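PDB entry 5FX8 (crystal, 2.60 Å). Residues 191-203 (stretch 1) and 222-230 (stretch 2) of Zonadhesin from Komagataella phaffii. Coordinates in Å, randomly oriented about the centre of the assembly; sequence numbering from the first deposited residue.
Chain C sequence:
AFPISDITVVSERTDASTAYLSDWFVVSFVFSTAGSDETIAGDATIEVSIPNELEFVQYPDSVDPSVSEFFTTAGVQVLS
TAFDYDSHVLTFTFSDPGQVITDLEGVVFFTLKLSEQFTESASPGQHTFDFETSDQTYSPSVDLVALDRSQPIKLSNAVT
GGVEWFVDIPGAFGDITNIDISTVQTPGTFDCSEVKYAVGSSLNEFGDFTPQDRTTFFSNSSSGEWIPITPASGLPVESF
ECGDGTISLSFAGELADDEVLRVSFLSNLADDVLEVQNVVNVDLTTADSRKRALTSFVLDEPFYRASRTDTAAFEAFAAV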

# COMPACT_ATOMS: atom_id res chain seq x y z
N ASP C 191 43.00 19.44 -13.75
CA ASP C 191 42.74 20.10 -12.47
C ASP C 191 41.48 19.47 -11.87
O ASP C 191 40.35 19.76 -12.29
CB ASP C 191 42.58 21.60 -12.65
CG ASP C 191 42.47 22.35 -11.34
OD1 ASP C 191 42.26 21.70 -10.29
OD2 ASP C 191 42.58 23.59 -11.35
N CYS C 192 41.67 18.61 -10.89
CA CYS C 192 40.56 17.85 -10.35
C CYS C 192 39.66 18.71 -9.50
O CYS C 192 38.52 18.33 -9.25
CB CYS C 192 41.11 16.68 -9.56
SG CYS C 192 42.15 15.71 -10.65
N SER C 193 40.13 19.86 -9.09
CA SER C 193 39.29 20.82 -8.42
C SER C 193 38.41 21.60 -9.39
O SER C 193 37.69 22.50 -8.95
CB SER C 193 40.19 21.75 -7.60
OG SER C 193 39.57 22.99 -7.37
N GLU C 194 38.42 21.29 -10.68
CA GLU C 194 37.74 22.13 -11.65
C GLU C 194 36.93 21.32 -12.64
O GLU C 194 36.83 21.66 -13.81
CB GLU C 194 38.74 23.02 -12.39
CG GLU C 194 39.31 24.16 -11.56
CD GLU C 194 38.24 25.15 -11.12
OE1 GLU C 194 37.58 25.76 -11.99
OE2 GLU C 194 38.06 25.33 -9.90
N VAL C 195 36.32 20.23 -12.19
CA VAL C 195 35.40 19.43 -13.00
C VAL C 195 33.99 19.83 -12.60
O VAL C 195 33.66 19.90 -11.42
CB VAL C 195 35.64 17.93 -12.79
CG1 VAL C 195 34.86 17.11 -13.81
CG2 VAL C 195 37.11 17.60 -12.90
N LYS C 196 33.15 20.12 -13.59
CA LYS C 196 31.84 20.68 -13.31
C LYS C 196 30.90 20.24 -14.42
O LYS C 196 31.32 19.71 -15.44
CB LYS C 196 31.91 22.21 -13.18
CG LYS C 196 32.35 22.91 -14.44
CD LYS C 196 32.47 24.40 -14.29
CE LYS C 196 32.89 25.01 -15.60
NZ LYS C 196 33.09 26.48 -15.54
N TYR C 197 29.61 20.44 -14.20
CA TYR C 197 28.65 20.09 -15.23
C TYR C 197 27.48 21.05 -15.14
O TYR C 197 27.30 21.76 -14.16
CB TYR C 197 28.18 18.63 -15.11
CG TYR C 197 27.14 18.38 -14.05
CD1 TYR C 197 27.50 18.13 -12.73
CD2 TYR C 197 25.79 18.37 -14.37
CE1 TYR C 197 26.56 17.90 -11.76
CE2 TYR C 197 24.84 18.15 -13.41
CZ TYR C 197 25.22 17.91 -12.10
OH TYR C 197 24.24 17.68 -11.14
N ALA C 198 26.69 21.08 -16.20
CA ALA C 198 25.50 21.89 -16.25
C ALA C 198 24.50 21.20 -17.14
O ALA C 198 24.86 20.39 -17.99
CB ALA C 198 25.80 23.29 -16.77
N VAL C 199 23.23 21.53 -16.96
CA VAL C 199 22.16 21.02 -17.80
C VAL C 199 21.35 22.21 -18.28
O VAL C 199 20.76 22.93 -17.47
CB VAL C 199 21.26 20.02 -17.05
CG1 VAL C 199 20.28 19.40 -17.99
CG2 VAL C 199 22.07 18.94 -16.37
N GLY C 200 21.32 22.43 -19.59
CA GLY C 200 20.59 23.53 -20.17
C GLY C 200 19.52 23.03 -21.11
O GLY C 200 19.62 21.95 -21.67
N SER C 201 18.47 23.84 -21.27
CA SER C 201 17.37 23.48 -22.14
C SER C 201 17.04 24.53 -23.19
O SER C 201 16.21 24.26 -24.06
CB SER C 201 16.12 23.20 -21.32
OG SER C 201 15.86 24.31 -20.48
N SER C 202 17.65 25.71 -23.14
CA SER C 202 17.33 26.75 -24.10
C SER C 202 17.91 26.48 -25.49
O SER C 202 17.20 26.03 -26.39
CB SER C 202 17.85 28.08 -23.60
OG SER C 202 19.26 28.07 -23.76
N LEU C 203 19.20 26.78 -25.65
CA LEU C 203 19.93 26.69 -26.92
C LEU C 203 19.59 27.87 -27.82
O LEU C 203 18.41 28.18 -28.01
CB LEU C 203 19.66 25.39 -27.68
CG LEU C 203 20.06 24.11 -26.96
CD1 LEU C 203 20.24 22.98 -27.95
CD2 LEU C 203 21.32 24.33 -26.16
N SER C 222 15.94 28.00 -19.11
CA SER C 222 17.06 28.69 -19.74
C SER C 222 18.33 27.82 -19.74
O SER C 222 18.28 26.59 -19.69
CB SER C 222 17.33 30.04 -19.03
OG SER C 222 16.21 30.91 -19.03
N SER C 223 19.48 28.49 -19.83
CA SER C 223 20.76 27.83 -19.61
C SER C 223 20.82 27.32 -18.17
O SER C 223 20.00 27.66 -17.32
CB SER C 223 21.89 28.81 -19.88
OG SER C 223 21.65 30.04 -19.22
N GLY C 224 21.79 26.47 -17.91
CA GLY C 224 21.87 25.79 -16.63
C GLY C 224 22.69 26.56 -15.62
O GLY C 224 22.93 27.76 -15.74
N GLU C 225 23.15 25.84 -14.61
CA GLU C 225 24.05 26.37 -13.61
C GLU C 225 25.23 25.43 -13.48
O GLU C 225 25.04 24.21 -13.37
CB GLU C 225 23.34 26.54 -12.27
CG GLU C 225 24.11 27.37 -11.26
CD GLU C 225 23.20 28.14 -10.31
OE1 GLU C 225 21.98 28.24 -10.60
OE2 GLU C 225 23.69 28.67 -9.29
N TRP C 226 26.44 25.98 -13.50
CA TRP C 226 27.62 25.15 -13.29
C TRP C 226 27.61 24.54 -11.90
O TRP C 226 27.49 25.24 -10.90
CB TRP C 226 28.89 25.97 -13.49
CG TRP C 226 29.25 26.28 -14.92
CD1 TRP C 226 29.48 27.50 -15.45
CD2 TRP C 226 29.45 25.34 -15.98
NE1 TRP C 226 29.81 27.39 -16.77
CE2 TRP C 226 29.80 26.07 -17.12
CE3 TRP C 226 29.37 23.95 -16.07
CZ2 TRP C 226 30.07 25.47 -18.33
CZ3 TRP C 226 29.63 23.35 -17.27
CH2 TRP C 226 29.97 24.11 -18.40
N ILE C 227 27.77 23.22 -11.85
CA ILE C 227 27.74 22.45 -10.61
C ILE C 227 29.06 21.70 -10.51
O ILE C 227 29.35 20.83 -11.33
CB ILE C 227 26.55 21.48 -10.59
CG1 ILE C 227 25.24 22.26 -10.66
CG2 ILE C 227 26.57 20.59 -9.35
CD1 ILE C 227 24.08 21.39 -10.94
N PRO C 228 29.89 21.98 -9.51
CA PRO C 228 31.16 21.26 -9.39
C PRO C 228 30.94 19.79 -9.06
O PRO C 228 29.90 19.38 -8.54
CB PRO C 228 31.87 22.00 -8.25
CG PRO C 228 30.78 22.61 -7.46
CD PRO C 228 29.65 22.89 -8.38
N ILE C 229 31.94 19.00 -9.38
CA ILE C 229 31.92 17.56 -9.19
C ILE C 229 33.09 17.24 -8.27
O ILE C 229 34.24 17.50 -8.62
CB ILE C 229 32.04 16.81 -10.52
CG1 ILE C 229 30.80 17.00 -11.39
CG2 ILE C 229 32.30 15.36 -10.32
CD1 ILE C 229 30.95 16.33 -12.71
N THR C 230 32.80 16.73 -7.08
CA THR C 230 33.85 16.40 -6.14
C THR C 230 33.64 14.96 -5.73
O THR C 230 32.68 14.35 -6.19
CB THR C 230 33.80 17.32 -4.93
OG1 THR C 230 32.84 16.82 -4.00
CG2 THR C 230 33.41 18.70 -5.38
O HOH W 1 36.21 18.98 -9.53
O HOH W 2 22.80 23.00 -14.44

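The two stretches run antiparallel, and their backbones are joined by direct hydrogen bonds and by water. Tyr197 and Ile227 form the hydrogen-bonded pair at the centre: Tyr197 N donates to Ile227 O at 2.9 Å, and Ile227 N donates to Tyr197 O at 2.8 Å, so all four polar backbone atoms of the pair are satisfied by each other. One step along, Ile229 N gives its proton to Val195 O at 2.8 Å. The intervening pair, Lys196 with Pro228, sits at a non-hydrogen-bonded position, where a proline costs this ladder nothing: its nitrogen has no proton to give, and no cross-strand donor is called for there. The CA atoms of Lys196 and Pro228 approach to 4.0 Å, and Lys196 CA lies 3.2 Å from Ile227 O in a CA-H...O contact.

Beyond these direct bonds, water completes the register. Water 1 accepts from Val195 N at 2.9 Å, and its oxygen stands 2.4 Å from Cys192 O and 2.6 Å from Ile229 O, so that it links Val195 N to Ile229 O across the two stretches. At the other end, water 2 accepts from both Val199 N and Glu225 N, each at 2.9 Å, serving one donor from each stretch. Past the end of the strand at Gly200, Ser201 N donates to Ser222 O at 3.2 Å along a nearly straight line (177°); Ser201 OG adds a weak bond to the same oxygen at 3.4 Å.

Side chains reinforce this frame on two faces. On the face of Lys196 and Pro228, the lysine extends with chi2 to chi4 all t and lies over the Trp226 indole: CE is 3.6 Å from the centroid of the six-membered ring, and NZ is 3.6 Å from that of the five-membered ring, a cation-pi contact that suits a long aliphatic chain ending in charge. Ala198 CB points toward the other stretch and comes within 3.7 Å of Trp226 CE3.

On the face of Tyr197 and Ile227, the buried tyrosine takes Ile227 CB over its ring, 4.2 Å from the centroid, while Ile229 CG1 meets the ring edge at 3.7 Å from Tyr197 CD1. Ile229, itself buried, also reaches Val195, CD1 to CG1 4.1 Å, so branched aliphatics and an aromatic pack together here.

Gly224 answers a steric rule: an ideal CB there would stand 2.3 Å from Val199 O, a clash. Its bare CA instead approaches Val199 O to 3.2 Å.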